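Long-range contacts in protein - conserved hypothetical (Bacillus anthracis, PDB 4LES), which is of unknown function but folds into a mainly beta-stranded domain in which two antiparallel sheets pack face to face: residues Lys82-Val87 with Lys120-Glu125; His110-Val115 with Asn178-Ile183; Phe131-Asp136 with Val196-Tyr201. One frame throughout, in Å; residues are numbered along the deposited sequence.

Contact 1: residues Lys82-Val87 with Lys120-Glu125; sequences KFDVTV and KNITSE. With EOH (ethanol), chain D.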
loop_
_atom_site.group_PDB
_atom_site.type_symbol
_atom_site.label_atom_id
_atom_site.label_comp_id
_atom_site.label_asym_id
_atom_site.label_seq_id
_atom_site.Cartn_x
_atom_site.Cartn_y
_atom_site.Cartn_z
ATOM N N LYS A 82 -8.455 17.362 0.890
ATOM C CA LYS A 82 -9.693 16.693 0.463
ATOM C C LYS A 82 -9.939 15.330 1.084
ATOM O O LYS A 82 -11.089 14.898 1.192
ATOM C CB LYS A 82 -9.679 16.542 -1.061
ATOM C CG LYS A 82 -9.669 17.852 -1.824
ATOM C CD LYS A 82 -9.426 17.594 -3.312
ATOM C CE LYS A 82 -9.638 18.845 -4.147
ATOM N NZ LYS A 82 -9.431 18.561 -5.591
ATOM N N PHE A 83 -8.858 14.681 1.526
ATOM C CA PHE A 83 -8.911 13.334 2.041
ATOM C C PHE A 83 -8.074 13.093 3.306
ATOM O O PHE A 83 -6.986 13.638 3.444
ATOM C CB PHE A 83 -8.323 12.372 0.972
ATOM C CG PHE A 83 -9.000 12.443 -0.385
ATOM C CD1 PHE A 83 -10.085 11.635 -0.682
ATOM C CD2 PHE A 83 -8.533 13.300 -1.370
ATOM C CE1 PHE A 83 -10.711 11.691 -1.922
ATOM C CE2 PHE A 83 -9.163 13.377 -2.621
ATOM C CZ PHE A 83 -10.253 12.574 -2.897
ATOM N N ASP A 84 -8.582 12.235 4.193
ATOM C CA ASP A 84 -7.808 11.729 5.343
ATOM C C ASP A 84 -7.346 10.367 4.890
ATOM O O ASP A 84 -8.171 9.517 4.565
ATOM C CB ASP A 84 -8.655 11.587 6.619
ATOM C CG ASP A 84 -8.825 12.920 7.355
ATOM O OD1 ASP A 84 -8.049 13.861 7.069
ATOM O OD2 ASP A 84 -9.743 13.015 8.203
ATOM N N VAL A 85 -6.036 10.174 4.850
ATOM C CA VAL A 85 -5.440 8.938 4.397
ATOM C C VAL A 85 -4.929 8.136 5.580
ATOM O O VAL A 85 -4.105 8.618 6.348
ATOM C CB VAL A 85 -4.266 9.226 3.442
ATOM C CG1 VAL A 85 -3.587 7.931 3.039
ATOM C CG2 VAL A 85 -4.752 9.992 2.216
ATOM N N THR A 86 -5.432 6.923 5.743
ATOM C CA THR A 86 -4.998 6.061 6.831
ATOM C C THR A 86 -4.032 5.038 6.291
ATOM O O THR A 86 -4.303 4.412 5.259
ATOM C CB THR A 86 -6.190 5.330 7.451
ATOM O OG1 THR A 86 -7.064 6.289 8.019
ATOM C CG2 THR A 86 -5.731 4.377 8.556
ATOM N N VAL A 87 -2.884 4.906 6.948
ATOM C CA VAL A 87 -1.913 3.878 6.620
ATOM C C VAL A 87 -1.999 2.860 7.755
ATOM O O VAL A 87 -1.774 3.178 8.916
ATOM C CB VAL A 87 -0.494 4.426 6.467
ATOM C CG1 VAL A 87 0.476 3.304 6.131
ATOM C CG2 VAL A 87 -0.477 5.455 5.344
ATOM N N LYS A 120 -10.369 8.651 2.786
ATOM C CA LYS A 120 -11.729 9.037 3.090
ATOM C C LYS A 120 -11.950 10.456 2.581
ATOM O O LYS A 120 -11.180 11.348 2.878
ATOM C CB LYS A 120 -11.935 8.989 4.606
ATOM C CG LYS A 120 -13.341 9.263 5.133
ATOM C CD LYS A 120 -13.324 9.107 6.659
ATOM C CE LYS A 120 -14.660 8.712 7.269
ATOM N NZ LYS A 120 -15.633 9.825 7.359
ATOM N N ASN A 121 -12.999 10.656 1.806
ATOM C CA ASN A 121 -13.336 11.961 1.290
ATOM C C ASN A 121 -13.893 12.712 2.475
ATOM O O ASN A 121 -14.927 12.328 3.000
ATOM C CB ASN A 121 -14.386 11.834 0.177
ATOM C CG ASN A 121 -14.903 13.188 -0.327
ATOM O OD1 ASN A 121 -14.456 14.270 0.109
ATOM N ND2 ASN A 121 -15.866 13.131 -1.246
ATOM N N ILE A 122 -13.200 13.757 2.918
ATOM C CA ILE A 122 -13.663 14.530 4.062
ATOM C C ILE A 122 -14.325 15.844 3.660
ATOM O O ILE A 122 -14.552 16.699 4.506
ATOM C CB ILE A 122 -12.528 14.832 5.051
ATOM C CG1 ILE A 122 -11.360 15.503 4.332
ATOM C CG2 ILE A 122 -12.064 13.547 5.711
ATOM C CD1 ILE A 122 -10.382 16.163 5.269
ATOM N N THR A 123 -14.633 15.994 2.373
ATOM C CA THR A 123 -15.322 17.193 1.862
ATOM C C THR A 123 -16.818 16.854 1.769
ATOM O O THR A 123 -17.227 15.709 1.983
ATOM C CB THR A 123 -14.799 17.662 0.474
ATOM O OG1 THR A 123 -15.160 16.723 -0.565
ATOM C CG2 THR A 123 -13.280 17.857 0.512
ATOM N N SER A 124 -17.625 17.848 1.437
ATOM C CA SER A 124 -19.069 17.673 1.350
ATOM C C SER A 124 -19.523 17.405 -0.073
ATOM O O SER A 124 -20.722 17.344 -0.341
ATOM C CB SER A 124 -19.761 18.918 1.886
ATOM O OG SER A 124 -19.268 20.063 1.217
ATOM N N GLU A 125 -18.566 17.260 -0.986
ATOM C CA GLU A 125 -18.865 16.943 -2.382
ATOM C C GLU A 125 -18.148 15.699 -2.842
ATOM O O GLU A 125 -17.128 15.338 -2.275
ATOM C CB GLU A 125 -18.445 18.077 -3.289
ATOM C CG GLU A 125 -19.475 19.175 -3.397
ATOM C CD GLU A 125 -18.999 20.283 -4.293
ATOM O OE1 GLU A 125 -17.775 20.565 -4.274
ATOM O OE2 GLU A 125 -19.841 20.873 -5.001
HETATM C C1 EOH D . -11.398 10.456 10.033
HETATM C C2 EOH D . -12.473 11.465 9.677
HETATM O O EOH D . -10.470 10.307 8.950
#

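Contact 2: residues His110-Val115 with Asn178-Ile183; sequences HVFIVV and NKVYVI. With EOH (ethanol), chain C.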
loop_
_atom_site.group_PDB
_atom_site.type_symbol
_atom_site.label_atom_id
_atom_site.label_comp_id
_atom_site.label_asym_id
_atom_site.label_seq_id
_atom_site.Cartn_x
_atom_site.Cartn_y
_atom_site.Cartn_z
ATOM N N HIS A 110 14.021 -11.387 -3.875
ATOM C CA HIS A 110 13.050 -10.294 -3.763
ATOM C C HIS A 110 11.821 -10.686 -2.941
ATOM O O HIS A 110 11.510 -11.863 -2.797
ATOM C CB HIS A 110 12.607 -9.839 -5.154
ATOM C CG HIS A 110 13.717 -9.277 -5.995
ATOM N ND1 HIS A 110 14.639 -10.072 -6.639
ATOM C CD2 HIS A 110 14.029 -7.999 -6.321
ATOM C CE1 HIS A 110 15.483 -9.309 -7.312
ATOM N NE2 HIS A 110 15.134 -8.046 -7.137
ATOM N N VAL A 111 11.143 -9.682 -2.387
ATOM C CA VAL A 111 9.927 -9.886 -1.590
ATOM C C VAL A 111 8.857 -8.912 -2.034
ATOM O O VAL A 111 9.149 -7.931 -2.693
ATOM C CB VAL A 111 10.155 -9.665 -0.059
ATOM C CG1 VAL A 111 10.983 -10.771 0.535
ATOM C CG2 VAL A 111 10.807 -8.322 0.219
ATOM N N PHE A 112 7.612 -9.210 -1.693
ATOM C CA PHE A 112 6.538 -8.279 -1.928
ATOM C C PHE A 112 6.458 -7.405 -0.691
ATOM O O PHE A 112 6.487 -7.925 0.432
ATOM C CB PHE A 112 5.193 -8.981 -2.097
ATOM C CG PHE A 112 5.033 -9.686 -3.401
ATOM C CD1 PHE A 112 5.014 -8.967 -4.588
ATOM C CD2 PHE A 112 4.844 -11.053 -3.448
ATOM C CE1 PHE A 112 4.849 -9.607 -5.798
ATOM C CE2 PHE A 112 4.688 -11.707 -4.659
ATOM C CZ PHE A 112 4.689 -10.983 -5.834
ATOM N N ILE A 113 6.409 -6.093 -0.878
ATOM C CA ILE A 113 6.198 -5.182 0.251
ATOM C C ILE A 113 4.826 -4.619 -0.005
ATOM O O ILE A 113 4.592 -4.032 -1.069
ATOM C CB ILE A 113 7.224 -4.044 0.317
ATOM C CG1 ILE A 113 8.642 -4.625 0.455
ATOM C CG2 ILE A 113 6.932 -3.126 1.505
ATOM C CD1 ILE A 113 8.827 -5.514 1.684
ATOM N N VAL A 114 3.904 -4.867 0.920
ATOM C CA VAL A 114 2.530 -4.394 0.784
ATOM C C VAL A 114 2.294 -3.233 1.733
ATOM O O VAL A 114 2.567 -3.345 2.913
ATOM C CB VAL A 114 1.519 -5.490 1.174
ATOM C CG1 VAL A 114 0.081 -4.986 1.022
ATOM C CG2 VAL A 114 1.735 -6.739 0.339
ATOM N N VAL A 115 1.842 -2.105 1.213
ATOM C CA VAL A 115 1.464 -0.955 2.050
ATOM C C VAL A 115 -0.076 -0.908 2.035
ATOM O O VAL A 115 -0.690 -0.639 0.999
ATOM C CB VAL A 115 2.049 0.370 1.503
ATOM C CG1 VAL A 115 1.594 1.550 2.327
ATOM C CG2 VAL A 115 3.576 0.330 1.455
ATOM N N ASN A 178 -4.439 -0.135 -1.436
ATOM C CA ASN A 178 -3.308 -1.006 -1.166
ATOM C C ASN A 178 -2.263 -0.924 -2.270
ATOM O O ASN A 178 -2.618 -0.929 -3.422
ATOM C CB ASN A 178 -3.788 -2.447 -0.992
ATOM C CG ASN A 178 -4.655 -2.609 0.250
ATOM O OD1 ASN A 178 -4.459 -1.922 1.247
ATOM N ND2 ASN A 178 -5.624 -3.475 0.180
ATOM N N LYS A 179 -0.991 -0.807 -1.917
ATOM C CA LYS A 179 0.080 -0.804 -2.922
ATOM C C LYS A 179 0.937 -2.032 -2.682
ATOM O O LYS A 179 1.175 -2.413 -1.519
ATOM C CB LYS A 179 1.024 0.384 -2.738
ATOM C CG LYS A 179 0.387 1.720 -2.464
ATOM C CD LYS A 179 -0.377 2.227 -3.645
ATOM C CE LYS A 179 -0.669 3.700 -3.397
ATOM N NZ LYS A 179 -1.776 4.193 -4.224
ATOM N N VAL A 180 1.438 -2.627 -3.752
ATOM C CA VAL A 180 2.316 -3.775 -3.633
ATOM C C VAL A 180 3.569 -3.558 -4.465
ATOM O O VAL A 180 3.496 -3.315 -5.675
ATOM C CB VAL A 180 1.610 -5.087 -4.043
ATOM C CG1 VAL A 180 2.541 -6.278 -3.887
ATOM C CG2 VAL A 180 0.352 -5.281 -3.208
ATOM N N TYR A 181 4.719 -3.648 -3.804
ATOM C CA TYR A 181 6.008 -3.464 -4.459
ATOM C C TYR A 181 6.839 -4.733 -4.430
ATOM O O TYR A 181 6.668 -5.591 -3.563
ATOM C CB TYR A 181 6.780 -2.338 -3.769
ATOM C CG TYR A 181 5.970 -1.084 -3.536
ATOM C CD1 TYR A 181 5.189 -0.941 -2.390
ATOM C CD2 TYR A 181 5.958 -0.050 -4.465
ATOM C CE1 TYR A 181 4.444 0.211 -2.160
ATOM C CE2 TYR A 181 5.211 1.111 -4.241
ATOM C CZ TYR A 181 4.448 1.228 -3.086
ATOM O OH TYR A 181 3.705 2.372 -2.853
ATOM N N VAL A 182 7.723 -4.867 -5.413
ATOM C CA VAL A 182 8.642 -5.987 -5.468
ATOM C C VAL A 182 10.001 -5.379 -5.136
ATOM O O VAL A 182 10.520 -4.578 -5.893
ATOM C CB VAL A 182 8.628 -6.686 -6.842
ATOM C CG1 VAL A 182 9.742 -7.721 -6.934
ATOM C CG2 VAL A 182 7.276 -7.348 -7.073
ATOM N N ILE A 183 10.562 -5.756 -3.992
ATOM C CA ILE A 183 11.799 -5.171 -3.513
ATOM C C ILE A 183 12.859 -6.218 -3.230
ATOM O O ILE A 183 12.532 -7.348 -2.875
ATOM C CB ILE A 183 11.530 -4.412 -2.184
ATOM C CG1 ILE A 183 10.448 -3.357 -2.373
ATOM C CG2 ILE A 183 12.789 -3.749 -1.650
ATOM C CD1 ILE A 183 10.831 -2.258 -3.347
HETATM C C1 EOH C . 17.246 -4.861 -8.104
HETATM C C2 EOH C . 17.222 -3.877 -6.951
HETATM O O EOH C . 17.291 -6.211 -7.618
#

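Contact 3: residues Phe131-Asp136 with Val196-Tyr201; sequences FLPSVD and VVNNEY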
loop_
_atom_site.group_PDB
_atom_site.type_symbol
_atom_site.label_atom_id
_atom_site.label_comp_id
_atom_site.label_asym_id
_atom_site.label_seq_id
_atom_site.Cartn_x
_atom_site.Cartn_y
_atom_site.Cartn_z
ATOM N N PHE A 131 -7.777 12.276 -7.547
ATOM C CA PHE A 131 -7.177 13.204 -6.598
ATOM C C PHE A 131 -6.767 12.547 -5.282
ATOM O O PHE A 131 -6.298 13.226 -4.415
ATOM C CB PHE A 131 -8.085 14.390 -6.341
ATOM C CG PHE A 131 -8.395 15.205 -7.588
ATOM C CD1 PHE A 131 -7.384 15.557 -8.487
ATOM C CD2 PHE A 131 -9.663 15.682 -7.811
ATOM C CE1 PHE A 131 -7.651 16.333 -9.612
ATOM C CE2 PHE A 131 -9.942 16.478 -8.931
ATOM C CZ PHE A 131 -8.932 16.795 -9.835
ATOM N N LEU A 132 -6.947 11.238 -5.114
ATOM C CA LEU A 132 -6.471 10.597 -3.871
ATOM C C LEU A 132 -4.987 10.864 -3.686
ATOM O O LEU A 132 -4.230 10.759 -4.628
ATOM C CB LEU A 132 -6.698 9.097 -3.873
ATOM C CG LEU A 132 -8.017 8.604 -3.303
ATOM C CD1 LEU A 132 -8.114 7.093 -3.499
ATOM C CD2 LEU A 132 -8.114 8.932 -1.828
ATOM N N PRO A 133 -4.562 11.220 -2.463
ATOM C CA PRO A 133 -3.152 11.495 -2.299
ATOM C C PRO A 133 -2.251 10.302 -2.570
ATOM O O PRO A 133 -2.625 9.167 -2.325
ATOM C CB PRO A 133 -3.044 11.889 -0.825
ATOM C CG PRO A 133 -4.385 12.428 -0.474
ATOM C CD PRO A 133 -5.338 11.575 -1.261
ATOM N N SER A 134 -1.047 10.585 -3.042
ATOM C CA SER A 134 -0.049 9.564 -3.256
ATOM C C SER A 134 0.396 8.933 -1.922
ATOM O O SER A 134 0.493 9.610 -0.884
ATOM C CB SER A 134 1.181 10.201 -3.894
ATOM O OG SER A 134 1.718 11.196 -3.026
ATOM N N VAL A 135 0.645 7.635 -1.954
ATOM C CA VAL A 135 1.178 6.905 -0.808
ATOM C C VAL A 135 2.306 6.099 -1.420
ATOM O O VAL A 135 2.053 5.211 -2.217
ATOM C CB VAL A 135 0.133 5.968 -0.148
ATOM C CG1 VAL A 135 0.776 5.171 0.978
ATOM C CG2 VAL A 135 -1.070 6.750 0.383
ATOM N N ASP A 136 3.550 6.421 -1.071
ATOM C CA ASP A 136 4.699 5.731 -1.640
ATOM C C ASP A 136 5.655 5.146 -0.621
ATOM O O ASP A 136 5.868 5.705 0.438
ATOM C CB ASP A 136 5.513 6.688 -2.466
ATOM C CG ASP A 136 4.748 7.241 -3.644
ATOM O OD1 ASP A 136 4.076 6.478 -4.367
ATOM O OD2 ASP A 136 4.834 8.443 -3.825
ATOM N N VAL A 196 5.679 7.652 2.476
ATOM C CA VAL A 196 5.462 9.085 2.259
ATOM C C VAL A 196 4.044 9.321 1.735
ATOM O O VAL A 196 3.613 8.729 0.728
ATOM C CB VAL A 196 6.519 9.718 1.315
ATOM C CG1 VAL A 196 6.189 11.172 1.022
ATOM C CG2 VAL A 196 7.903 9.601 1.942
ATOM N N VAL A 197 3.325 10.191 2.434
ATOM C CA VAL A 197 1.957 10.485 2.093
ATOM C C VAL A 197 1.800 11.923 1.572
ATOM O O VAL A 197 2.156 12.909 2.246
ATOM C CB VAL A 197 1.023 10.226 3.288
ATOM C CG1 VAL A 197 -0.404 10.637 2.960
ATOM C CG2 VAL A 197 1.057 8.742 3.676
ATOM N N ASN A 198 1.301 11.995 0.346
ATOM C CA ASN A 198 1.010 13.240 -0.345
ATOM C C ASN A 198 2.232 14.120 -0.459
ATOM O O ASN A 198 2.098 15.322 -0.491
ATOM C CB ASN A 198 -0.064 13.996 0.431
ATOM C CG ASN A 198 -0.729 15.054 -0.413
ATOM O OD1 ASN A 198 -0.972 14.847 -1.598
ATOM N ND2 ASN A 198 -1.014 16.189 0.182
ATOM N N ASN A 199 3.412 13.503 -0.493
ATOM C CA ASN A 199 4.699 14.200 -0.457
ATOM C C ASN A 199 4.721 15.225 0.666
ATOM O O ASN A 199 5.370 16.238 0.564
ATOM C CB ASN A 199 4.984 14.847 -1.813
ATOM C CG ASN A 199 5.315 13.817 -2.867
ATOM O OD1 ASN A 199 6.290 13.068 -2.732
ATOM N ND2 ASN A 199 4.511 13.763 -3.922
ATOM N N GLU A 200 4.006 14.930 1.737
ATOM C CA GLU A 200 3.794 15.858 2.839
ATOM C C GLU A 200 4.143 15.261 4.202
ATOM O O GLU A 200 4.528 15.988 5.108
ATOM C CB GLU A 200 2.311 16.229 2.813
ATOM C CG GLU A 200 1.886 17.351 3.721
ATOM C CD GLU A 200 0.417 17.691 3.558
ATOM O OE1 GLU A 200 -0.016 18.672 4.168
ATOM O OE2 GLU A 200 -0.315 16.999 2.830
ATOM N N TYR A 201 3.974 13.943 4.359
ATOM C CA TYR A 201 4.292 13.271 5.594
ATOM C C TYR A 201 5.252 12.149 5.268
ATOM O O TYR A 201 5.124 11.494 4.223
ATOM C CB TYR A 201 3.047 12.633 6.207
ATOM C CG TYR A 201 1.929 13.584 6.507
ATOM C CD1 TYR A 201 0.940 13.837 5.567
ATOM C CD2 TYR A 201 1.837 14.207 7.750
ATOM C CE1 TYR A 201 -0.099 14.705 5.840
ATOM C CE2 TYR A 201 0.789 15.061 8.041
ATOM C CZ TYR A 201 -0.181 15.308 7.074
ATOM O OH TYR A 201 -1.216 16.183 7.341
HETATM O O HOH W 1 3.686 10.623 -1.416
HETATM O O HOH W 2 -0.435 13.359 -3.848
HETATM O O HOH W 3 6.184 10.027 -2.541
#

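Contact 1: residues Lys82-Val87 with Lys120-Glu125
Phe83 and Asp84, at the start of strand 83-96, run antiparallel to Asn121 and Lys120, at the end of strand 110-121, within the four-stranded antiparallel sheet of the domain. Asp84 and Lys120 form the hydrogen-bonded pair, with Asp84 N to Lys120 O and Lys120 N to Asp84 O both at 3.0 Å, and Phe83 and Asn121 make the non-hydrogen-bonded pair beside it. A third bond, from Ile122 N to Lys82 O, carries the pairing past the end of the strand.

Phe83 and Asn121 lie on one face of the sheet. The phenyl ring meets the neighbouring backbone obliquely, its CD1 3.8 Å from Asn121 CA, and Met127 and Pro133 pack against it from outside the pair. Asp84 and Lys120 point to the other face. Just past the strand end one conformer of Ile122 crosses Asp84 at about a right angle, a doubtful contact because the side chain has a second conformer. The carboxylate oxygen OD1 of Asp84 is hydrogen-bonded to His79 ND1, which ties the group to strand 69-79.

Where strand 110-121 ends, the Asn121 side chain organises the departing loop as an Asx turn. Its OD1 is gripped twice: Thr123 OG1 comes in the carbonyl plane on a lone pair, at 2.6 Å from OD1, and Thr123 N approaches from above that plane. The amide nitrogen serves the same loop further on, Asn121 ND2 donating in its own amide plane to Glu125 O at 2.7 Å, along a nearly straight line of 173°.

Contact 2: residues His110-Val115 with Asn178-Ile183
Val111, Ile113 and Val115 each trade a pair of backbone hydrogen bonds with Ile183, Tyr181 and Lys179 respectively, so six N-H groups and six carbonyls lock the two strands together. The axes of segments 110-115 and 179-183 approach to 4.5 Å and their directions differ by 157°, an antiparallel pairing with a modest twist.

On one face the most prominent bump is the Phe112 ring. It wedges into the notch between two valines of the opposite strand, with Phe112 CD1 3.7 Å from Val180 CG1 and Phe112 CE1 3.6 Å from Val182 CG2. The ring runs alongside Val182, pointing the same way, but slants across Val180. CG is anti to the carbonyl carbon of Phe112 (chi1 -74°), which brings the ring edge past Tyr181 O. Next to this wedge Val114 and Val180 stand side by side, their CG2 methyls 4.1 Å apart. At the strand end the CB of His110 leans on the CG1 methyl of Val182.

The other face is filled differently. Ile113 and Ile183 cross at about a right angle, Ile113 CG1 resting 3.6 Å from Ile183 CG1. The Tyr181 ring turns its edge to the partner strand and uses it twice: Tyr181 CD1 sits 3.4 Å from Ile113 O, and Tyr181 CE1 meets the CG2 methyl of Val115 at 3.7 Å.

Each face has its own cover. Ala151, Ala152 and Tyr155 of helix 149-158 close over Phe112, Val114 and Val180, while Val135 and Leu137 of strand 135-139 meet Val115, Ile113 and Tyr181. This pairing of an inner strand, 110-121, with the edge strand 174-184, its side chains alternating between a second sheet and a covering helix, is consistent with a beta sandwich that carries a helix on the outer face of one sheet.

Contact 3: residues Phe131-Asp136 with Val196-Tyr201
Asp136 and Val196 join the two segments as an antiparallel hydrogen-bonded pair, with Asp136 N 2.9 Å from Val196 O and Val196 N 2.8 Å from Asp136 O. Val135 and Val197 follow as the non-hydrogen-bonded pair. A further backbone bond, Asn198 N to Ser134 O at 2.8 Å, is nearly straight (170°) and fastens the loop before strand 135-139 to the residue at which the other strand turns.

Van der Waals contact is slight between the segments themselves. The CG2 methyls of Val135 and Val197 approach to 4.4 Å, and both valines also pack against Val85 of the other sheet. Nearer the turn, Pro133 CB lies 3.7 Å from Asn198 OD1, and the proline also touches Phe83 and Val85.

Two waters bridge the polar groups of the segments. One molecule lies 2.6 Å from Ser134 OG and accepts from Asn199 N; with chi1 at 61°, that hydroxyl sits between the backbone N and the carbonyl carbon of its own residue and faces the turn. Another water accepts from Ser134 N and donates to Asn198 OD1, 2.8 Å away, so that it too spans the contact.

Within the turn, the other end of the Asn198 amide is engaged: Asn198 ND2 donates in its amide plane to Glu200 OE2 at 2.9 Å, meeting it on the anti side, tilted 30° from the carboxylate plane. Asn198 and Asn199 both adopt positive phi, and Val197 O accepts from both Glu200 N and Tyr201 N. Glu200 and Tyr201 thus face the single residue Val197, a classic beta bulge at the tight hairpin joining strands 193-197 and 201-204.

Overall arrangement
Contacts 1 and 2 lie in the same four-stranded sheet, pairing strand 110-121 with 83-96 on one side and with 174-184 on the other, their centres about 24 Å apart. Contact 3 belongs to the three-stranded sheet, about 12 Å from contact 1 and about 17 Å from contact 2, centre to centre. Along the chain contact 1 closes before contact 3 opens, whereas contact 2 alternates with each of them, so chain order does not follow sheet membership. Contact 3 touches both others: Phe83 packs on Leu132, Lys82 forms a cation-pi pair with Phe131, and Tyr181 OH lies close to Val135 O. These touches join the sheets, consistent with a beta sandwich.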